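Local coordinates for Dhd127_a (Synthetic construct, PDB 6DLM), which pairs with a second designed helical hairpin, Dhd127_b, to form a computationally designed coiled-coil heterodimer, at residues 49-52 / 53-56; 67-70 / 71-75; 9-12 / 13-17. All coordinates share one frame; numbering follows the deposited sequence. Where two conformers were deposited one is given.

Contact 1 of 3, residues 49-52 / 53-56; sequences LEDL and HREL
Asp51 and Arg54 lie side by side on the outer flank of helix 44-73, three residues apart, and are joined by a salt bridge: Arg54 NH1 donates to Asp51 OD1 at 3.0 Å. The donor comes in nearly along the C-O axis of OD1, but the bond is bent (141° at the hydrogen) and the acceptor sits somewhat out of the guanidinium plane, with the two flat groups turned 66° apart. The arginine chain gets there by folding back: a bend at chi3 (-37°) swings the guanidinium toward the N-terminal end of the helix, where one of its faces lies over Glu50 O. Asp51 OD2 is taken by a second cation, Lys47, so each carboxylate oxygen has a positive partner.

Beneath this, the backbone is fully paired in i to i+4 fashion, from His53 N to Leu49 O through Leu56 N to Leu52 O, each near 2.9 Å. Asp51 O carries more than its share. It accepts from Glu55 N at 2.9 Å and also from a water at 3.0 Å; that water reaches Glu55 OE2 in one of the two conformers of Glu55, so the link from main chain to side chain is doubtful. Glu50 turns away to meet Lys37 of the Dhd127_b chain.

On the apolar side Leu52 CG approaches Leu56 CD1 at 4.4 Å, while Leu56 packs against Leu18, Leu21, Leu22 and Leu25 of helix 3-37. The chemistry is that of an amphipathic helix: leucines turned to the bundle core, and an outer flank where Asp51, held between two cations, probably stays ionised.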
loop_
_atom_site.group_PDB
_atom_site.type_symbol
_atom_site.label_atom_id
_atom_site.label_comp_id
_atom_site.label_asym_id
_atom_site.label_seq_id
_atom_site.Cartn_x
_atom_site.Cartn_y
_atom_site.Cartn_z
ATOM N N LEU A 49 10.364 -4.395 9.228
ATOM C CA LEU A 49 9.931 -3.385 8.272
ATOM C C LEU A 49 10.332 -3.774 6.851
ATOM O O LEU A 49 9.536 -3.651 5.943
ATOM C CB LEU A 49 10.536 -2.031 8.598
ATOM C CG LEU A 49 10.049 -1.404 9.889
ATOM C CD1 LEU A 49 10.622 -0.005 10.015
ATOM C CD2 LEU A 49 8.535 -1.397 9.942
ATOM N N GLU A 50 11.556 -4.248 6.651
ATOM C CA GLU A 50 11.955 -4.691 5.327
ATOM C C GLU A 50 11.093 -5.839 4.834
ATOM O O GLU A 50 10.719 -5.845 3.676
ATOM C CB GLU A 50 13.383 -5.188 5.316
ATOM C CG GLU A 50 14.396 -4.276 5.949
ATOM C CD GLU A 50 15.789 -4.671 5.552
ATOM O OE1 GLU A 50 16.515 -5.226 6.394
ATOM O OE2 GLU A 50 16.134 -4.456 4.375
ATOM N N ASP A 51 10.802 -6.795 5.694
ATOM C CA ASP A 51 9.961 -7.904 5.285
ATOM C C ASP A 51 8.596 -7.375 4.818
ATOM O O ASP A 51 8.100 -7.799 3.787
ATOM C CB ASP A 51 9.747 -8.867 6.450
ATOM C CG ASP A 51 10.971 -9.715 6.752
ATOM O OD1 ASP A 51 11.935 -9.677 5.974
ATOM O OD2 ASP A 51 10.955 -10.425 7.777
ATOM N N LEU A 52 8.034 -6.432 5.560
ATOM C CA LEU A 52 6.756 -5.836 5.204
ATOM C C LEU A 52 6.840 -5.121 3.844
ATOM O O LEU A 52 5.957 -5.263 3.013
ATOM C CB LEU A 52 6.353 -4.856 6.293
ATOM C CG LEU A 52 4.887 -4.544 6.547
ATOM C CD1 LEU A 52 3.961 -5.723 6.304
ATOM C CD2 LEU A 52 4.762 -4.070 7.986
ATOM N N HIS A 53 7.909 -4.370 3.602
ATOM C CA HIS A 53 8.074 -3.743 2.304
ATOM C C HIS A 53 8.118 -4.796 1.192
ATOM O O HIS A 53 7.454 -4.634 0.187
ATOM C CB HIS A 53 9.387 -2.978 2.279
ATOM C CG HIS A 53 9.280 -1.579 2.781
ATOM N ND1 HIS A 53 9.041 -0.509 1.948
ATOM C CD2 HIS A 53 9.382 -1.072 4.030
ATOM C CE1 HIS A 53 8.994 0.597 2.666
ATOM N NE2 HIS A 53 9.202 0.283 3.931
ATOM N N ARG A 54 8.831 -5.888 1.427
ATOM C CA ARG A 54 8.966 -6.952 0.441
ATOM C C ARG A 54 7.609 -7.546 0.119
ATOM O O ARG A 54 7.240 -7.695 -1.028
ATOM C CB ARG A 54 9.856 -8.061 1.005
ATOM C CG ARG A 54 10.491 -8.959 -0.047
ATOM C CD ARG A 54 11.076 -10.258 0.516
ATOM N NE ARG A 54 11.703 -10.115 1.830
ATOM C CZ ARG A 54 12.709 -9.292 2.095
ATOM N NH1 ARG A 54 13.209 -9.232 3.319
ATOM N NH2 ARG A 54 13.204 -8.515 1.143
ATOM N N GLU A 55 6.825 -7.796 1.156
ATOM C CA GLU A 55 5.491 -8.335 0.975
ATOM C C GLU A 55 4.575 -7.348 0.239
ATOM O O GLU A 55 3.743 -7.749 -0.557
ATOM C CB GLU A 55 4.907 -8.773 2.313
ATOM C CG GLU A 55 5.733 -9.874 2.960
ATOM C CD GLU A 55 5.844 -11.112 2.079
ATOM O OE1 GLU A 55 4.795 -11.633 1.672
ATOM O OE2 GLU A 55 6.971 -11.566 1.797
ATOM N N LEU A 56 4.694 -6.066 0.565
ATOM C CA LEU A 56 3.886 -5.049 -0.094
ATOM C C LEU A 56 4.212 -4.929 -1.593
ATOM O O LEU A 56 3.326 -4.832 -2.419
ATOM C CB LEU A 56 4.073 -3.709 0.605
ATOM C CG LEU A 56 3.195 -3.578 1.845
ATOM C CD1 LEU A 56 3.742 -2.550 2.809
ATOM C CD2 LEU A 56 1.779 -3.241 1.418
HETATM O O HOH W 1 8.625 -10.709 3.770
#

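Contact 2 of 3, residues 67-70 / 71-75; sequences HREI and RERSR
Glu69 OE1 and Glu72 OE1, two like-charged oxygens only 4.2 Å apart, share one water that donates to both, at 3.1 Å to Glu69 OE1 and closer to Glu72 OE1. They belong to a salt-bridge network of Arg68, Glu69, Glu72 and Arg73 on the last turns of helix 44-73, and its arginines probably offset the repulsion. Arg68 NH1 donates to Glu72 OE2 at 3.0 Å; the oxygen lies in the guanidinium plane but is approached from above its own carboxylate, the two planes being 66° apart. Arg68 also pairs with Glu65, one turn back. Arg73 and Glu69 run alongside each other instead. Arg73 NH2 reaches Glu69 OE1 at 3.2 Å, on the syn side but tilted well out of the carboxylate plane, though OE1 itself lies in the guanidinium plane; a weak bond from NE backs it.

Ile70 packs on Leu11 of helix 3-37 and on Ile8 of the Dhd127_b chain. His67 also packs on Leu11, and it hydrogen-bonds Gln15 of the Dhd127_b chain. In one of its two conformers Arg71 extends so that NH2 pairs with Glu16 of that chain.

Near the C-terminus Arg73 N still bonds Glu69 O, with a weak second bond to Ile70 O. Ser74, which also meets Arg4, donates from OG to Ile70 O at 2.9 Å, arriving above the carbonyl plane.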
loop_
_atom_site.group_PDB
_atom_site.type_symbol
_atom_site.label_atom_id
_atom_site.label_comp_id
_atom_site.label_asym_id
_atom_site.label_seq_id
_atom_site.Cartn_x
_atom_site.Cartn_y
_atom_site.Cartn_z
ATOM N N HIS A 67 -4.952 -6.878 -12.994
ATOM C CA HIS A 67 -5.440 -5.914 -13.977
ATOM C C HIS A 67 -5.182 -6.440 -15.397
ATOM O O HIS A 67 -6.045 -6.336 -16.242
ATOM C CB HIS A 67 -4.747 -4.562 -13.834
ATOM C CG HIS A 67 -5.045 -3.863 -12.549
ATOM N ND1 HIS A 67 -4.249 -2.857 -12.050
ATOM C CD2 HIS A 67 -6.045 -4.029 -11.657
ATOM C CE1 HIS A 67 -4.750 -2.430 -10.907
ATOM N NE2 HIS A 67 -5.841 -3.122 -10.649
ATOM N N ARG A 68 -4.017 -7.028 -15.627
ATOM C CA ARG A 68 -3.715 -7.578 -16.943
ATOM C C ARG A 68 -4.714 -8.676 -17.306
ATOM O O ARG A 68 -5.223 -8.684 -18.409
ATOM C CB ARG A 68 -2.304 -8.138 -16.993
ATOM C CG ARG A 68 -1.947 -8.784 -18.324
ATOM C CD ARG A 68 -0.577 -9.427 -18.279
ATOM N NE ARG A 68 -0.495 -10.385 -17.187
ATOM C CZ ARG A 68 -1.009 -11.607 -17.234
ATOM N NH1 ARG A 68 -1.627 -12.020 -18.328
ATOM N NH2 ARG A 68 -0.909 -12.410 -16.186
ATOM N N GLU A 69 -5.030 -9.576 -16.383
ATOM C CA GLU A 69 -6.021 -10.599 -16.673
ATOM C C GLU A 69 -7.374 -9.953 -17.001
ATOM O O GLU A 69 -8.038 -10.384 -17.924
ATOM C CB GLU A 69 -6.173 -11.544 -15.482
ATOM C CG GLU A 69 -4.934 -12.357 -15.168
ATOM C CD GLU A 69 -4.849 -13.625 -15.991
ATOM O OE1 GLU A 69 -5.722 -13.835 -16.842
ATOM O OE2 GLU A 69 -3.905 -14.400 -15.785
ATOM N N ILE A 70 -7.753 -8.920 -16.263
ATOM C CA ILE A 70 -9.014 -8.255 -16.529
ATOM C C ILE A 70 -9.016 -7.608 -17.909
ATOM O O ILE A 70 -9.952 -7.798 -18.661
ATOM C CB ILE A 70 -9.346 -7.211 -15.459
ATOM C CG1 ILE A 70 -9.686 -7.908 -14.144
ATOM C CG2 ILE A 70 -10.516 -6.351 -15.904
ATOM C CD1 ILE A 70 -9.573 -7.016 -12.939
ATOM N N ARG A 71 -7.932 -6.941 -18.290
ATOM C CA ARG A 71 -7.862 -6.319 -19.611
ATOM C C ARG A 71 -7.904 -7.339 -20.746
ATOM O O ARG A 71 -8.656 -7.182 -21.686
ATOM C CB ARG A 71 -6.590 -5.484 -19.754
ATOM C CG ARG A 71 -6.503 -4.326 -18.793
ATOM C CD ARG A 71 -5.445 -3.327 -19.224
ATOM N NE ARG A 71 -5.481 -2.142 -18.379
ATOM C CZ ARG A 71 -4.697 -1.948 -17.330
ATOM N NH1 ARG A 71 -3.789 -2.850 -16.997
ATOM N NH2 ARG A 71 -4.811 -0.841 -16.624
ATOM N N GLU A 72 -7.167 -8.432 -20.586
ATOM C CA GLU A 72 -7.125 -9.492 -21.594
ATOM C C GLU A 72 -8.515 -10.101 -21.827
ATOM O O GLU A 72 -8.819 -10.504 -22.932
ATOM C CB GLU A 72 -6.123 -10.580 -21.213
ATOM C CG GLU A 72 -4.690 -10.086 -21.138
ATOM C CD GLU A 72 -3.701 -11.192 -20.834
ATOM O OE1 GLU A 72 -4.139 -12.301 -20.466
ATOM O OE2 GLU A 72 -2.483 -10.951 -20.960
ATOM N N ARG A 73 -9.311 -10.159 -20.777
ATOM C CA ARG A 73 -10.665 -10.661 -20.885
ATOM C C ARG A 73 -11.745 -9.627 -21.309
ATOM O O ARG A 73 -12.870 -10.023 -21.543
ATOM C CB ARG A 73 -11.028 -11.403 -19.595
ATOM C CG ARG A 73 -10.199 -12.668 -19.430
ATOM C CD ARG A 73 -10.169 -13.221 -18.014
ATOM N NE ARG A 73 -8.999 -14.066 -17.793
ATOM C CZ ARG A 73 -8.978 -15.379 -17.966
ATOM N NH1 ARG A 73 -10.064 -16.012 -18.374
ATOM N NH2 ARG A 73 -7.869 -16.060 -17.748
ATOM N N SER A 74 -11.444 -8.328 -21.401
ATOM C CA SER A 74 -12.401 -7.347 -21.879
ATOM C C SER A 74 -12.126 -6.807 -23.311
ATOM O O SER A 74 -12.573 -5.710 -23.621
ATOM C CB SER A 74 -12.436 -6.180 -20.904
ATOM O OG SER A 74 -12.510 -6.650 -19.575
ATOM N N ARG A 75 -11.382 -7.519 -24.166
ATOM C CA ARG A 75 -11.071 -7.036 -25.499
ATOM C C ARG A 75 -12.013 -7.656 -26.515
ATOM O O ARG A 75 -11.998 -7.323 -27.697
ATOM C CB ARG A 75 -9.628 -7.407 -25.848
ATOM O OXT ARG A 75 -12.809 -8.527 -26.181
HETATM O O HOH W 2 -5.826 -14.103 -19.947
#

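Contact 3 of 3, residues 9-12 / 13-17; sequences KELA and DLSQH
Regular i to i+4 hydrogen bonds carry helix 3-37 through residues 9-17, with Asp13 N on Lys9 O, Leu14 N on Glu10 O, Ser15 N on Leu11 O and Gln16 N on Ala12 O, the last a nearly straight 172° at the hydrogen.

Ser15 adds a side-chain bond to this ladder. Its OG sits beside its own backbone N, anti to the carbonyl carbon (chi1 -59°), which turns the hydroxyl back along the helix to donate to Leu11 O at 2.9 Å. Leu11 O therefore accepts twice from one residue: Ser15 N and Ser15 OG come from opposite faces of the carbonyl plane, with OG 37° above it. The OG also has a weak bond to Gln15 of the Dhd127_b chain, so the buried hydroxyl has a firm bond to Leu11 O and a weak one to the partner chain. With an alanine here, Leu11 O would probably keep only its backbone donor and Gln15 of the partner chain would lose its weak mate.

Leu11 CD1 comes to 4.1 Å from the same Ser15 OG, and the leucine side chain continues into the hairpin core against Thr66, His67 and Ile70. On the neighbouring flank, Leu14 CD1 comes to 4.2 Å from Glu10 CG, leucine branch against the aliphatic part of the glutamate, and Leu14 in turn meets Thr66. Ala12 packs against Leu71 of the Dhd127_b chain, and Gln16 packs on Val68 there. At the outer end of this segment Lys9 makes a salt bridge to Glu72 of the Dhd127_b chain. Together these features describe one helix of a designed helical-hairpin heterodimer, whose buried serine places a polar group at the coiled-coil interface.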
loop_
_atom_site.group_PDB
_atom_site.type_symbol
_atom_site.label_atom_id
_atom_site.label_comp_id
_atom_site.label_asym_id
_atom_site.label_seq_id
_atom_site.Cartn_x
_atom_site.Cartn_y
_atom_site.Cartn_z
ATOM N N LYS A 9 -14.044 -9.740 -8.060
ATOM C CA LYS A 9 -14.067 -10.014 -6.633
ATOM C C LYS A 9 -12.643 -10.301 -6.092
ATOM O O LYS A 9 -12.310 -9.852 -5.011
ATOM C CB LYS A 9 -15.042 -11.146 -6.314
ATOM C CG LYS A 9 -16.499 -10.731 -6.454
ATOM C CD LYS A 9 -17.427 -11.929 -6.361
ATOM C CE LYS A 9 -18.831 -11.518 -5.974
ATOM N NZ LYS A 9 -19.238 -10.265 -6.655
ATOM N N GLU A 10 -11.819 -11.050 -6.827
ATOM C CA GLU A 10 -10.452 -11.310 -6.408
ATOM C C GLU A 10 -9.688 -9.989 -6.324
ATOM O O GLU A 10 -8.928 -9.777 -5.393
ATOM C CB GLU A 10 -9.758 -12.271 -7.377
ATOM C CG GLU A 10 -8.300 -12.547 -7.034
ATOM C CD GLU A 10 -7.726 -13.787 -7.713
ATOM O OE1 GLU A 10 -6.497 -13.833 -7.898
ATOM O OE2 GLU A 10 -8.489 -14.704 -8.043
ATOM N N LEU A 11 -9.902 -9.098 -7.284
ATOM C CA LEU A 11 -9.244 -7.812 -7.249
ATOM C C LEU A 11 -9.650 -7.034 -5.987
ATOM O O LEU A 11 -8.843 -6.421 -5.376
ATOM C CB LEU A 11 -9.584 -7.014 -8.500
ATOM C CG LEU A 11 -8.943 -5.657 -8.620
ATOM C CD1 LEU A 11 -7.440 -5.747 -8.468
ATOM C CD2 LEU A 11 -9.301 -4.996 -9.934
ATOM N N ALA A 12 -10.923 -7.084 -5.630
ATOM C CA ALA A 12 -11.361 -6.443 -4.402
ATOM C C ALA A 12 -10.662 -7.090 -3.188
ATOM O O ALA A 12 -10.230 -6.387 -2.291
ATOM C CB ALA A 12 -12.864 -6.532 -4.254
ATOM N N ASP A 13 -10.537 -8.410 -3.185
ATOM C CA ASP A 13 -9.857 -9.076 -2.087
ATOM C C ASP A 13 -8.399 -8.611 -1.976
ATOM O O ASP A 13 -7.942 -8.282 -0.893
ATOM C CB ASP A 13 -9.829 -10.580 -2.332
ATOM C CG ASP A 13 -11.156 -11.260 -2.066
ATOM O OD1 ASP A 13 -12.064 -10.644 -1.498
ATOM O OD2 ASP A 13 -11.260 -12.436 -2.432
ATOM N N LEU A 14 -7.693 -8.584 -3.096
ATOM C CA LEU A 14 -6.307 -8.128 -3.110
ATOM C C LEU A 14 -6.156 -6.657 -2.701
ATOM O O LEU A 14 -5.245 -6.312 -1.969
ATOM C CB LEU A 14 -5.685 -8.326 -4.489
ATOM C CG LEU A 14 -5.661 -9.756 -5.014
ATOM C CD1 LEU A 14 -5.128 -9.786 -6.436
ATOM C CD2 LEU A 14 -4.823 -10.642 -4.114
ATOM N N SER A 15 -7.044 -5.803 -3.175
ATOM C CA SER A 15 -6.958 -4.398 -2.810
ATOM C C SER A 15 -7.128 -4.184 -1.304
ATOM O O SER A 15 -6.355 -3.463 -0.702
ATOM C CB SER A 15 -8.005 -3.596 -3.571
ATOM O OG SER A 15 -7.820 -3.742 -4.964
ATOM N N GLN A 16 -8.120 -4.824 -0.702
ATOM C CA GLN A 16 -8.314 -4.694 0.739
ATOM C C GLN A 16 -7.102 -5.233 1.517
ATOM O O GLN A 16 -6.662 -4.616 2.463
ATOM C CB GLN A 16 -9.588 -5.404 1.184
ATOM C CG GLN A 16 -10.839 -4.810 0.576
ATOM C CD GLN A 16 -12.100 -5.343 1.217
ATOM O OE1 GLN A 16 -12.279 -6.542 1.338
ATOM N NE2 GLN A 16 -12.980 -4.445 1.620
ATOM N N HIS A 17 -6.563 -6.356 1.080
ATOM C CA HIS A 17 -5.385 -6.914 1.724
ATOM C C HIS A 17 -4.202 -5.933 1.631
ATOM O O HIS A 17 -3.516 -5.699 2.605
ATOM C CB HIS A 17 -5.025 -8.233 1.049
ATOM C CG HIS A 17 -3.679 -8.757 1.422
ATOM N ND1 HIS A 17 -2.606 -8.727 0.562
ATOM C CD2 HIS A 17 -3.230 -9.329 2.561
ATOM C CE1 HIS A 17 -1.553 -9.257 1.153
ATOM N NE2 HIS A 17 -1.904 -9.628 2.368
#

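In the fold
Contacts 1 and 2 lie in series on helix 44-73, their centres 28 Å apart and their nearest atoms about 12 Å apart, so they mark separate levels of one rod. Contact 3 belongs to the other arm of the hairpin, helix 3-37, and comes up against contact 2: Ile70 CD1 is 3.6 Å from Leu11 CD2, and His67 NE2 is 3.8 Å from Leu11 CD1. Contact 1 stays about 6 Å from contact 3 at the nearest atoms, its centre 19 Å away. Gln15 of the Dhd127_b chain ties residues 67-70 and 13-17 together, bonding to His67 and, weakly, to Ser15. All three contacts also pack on that partner chain.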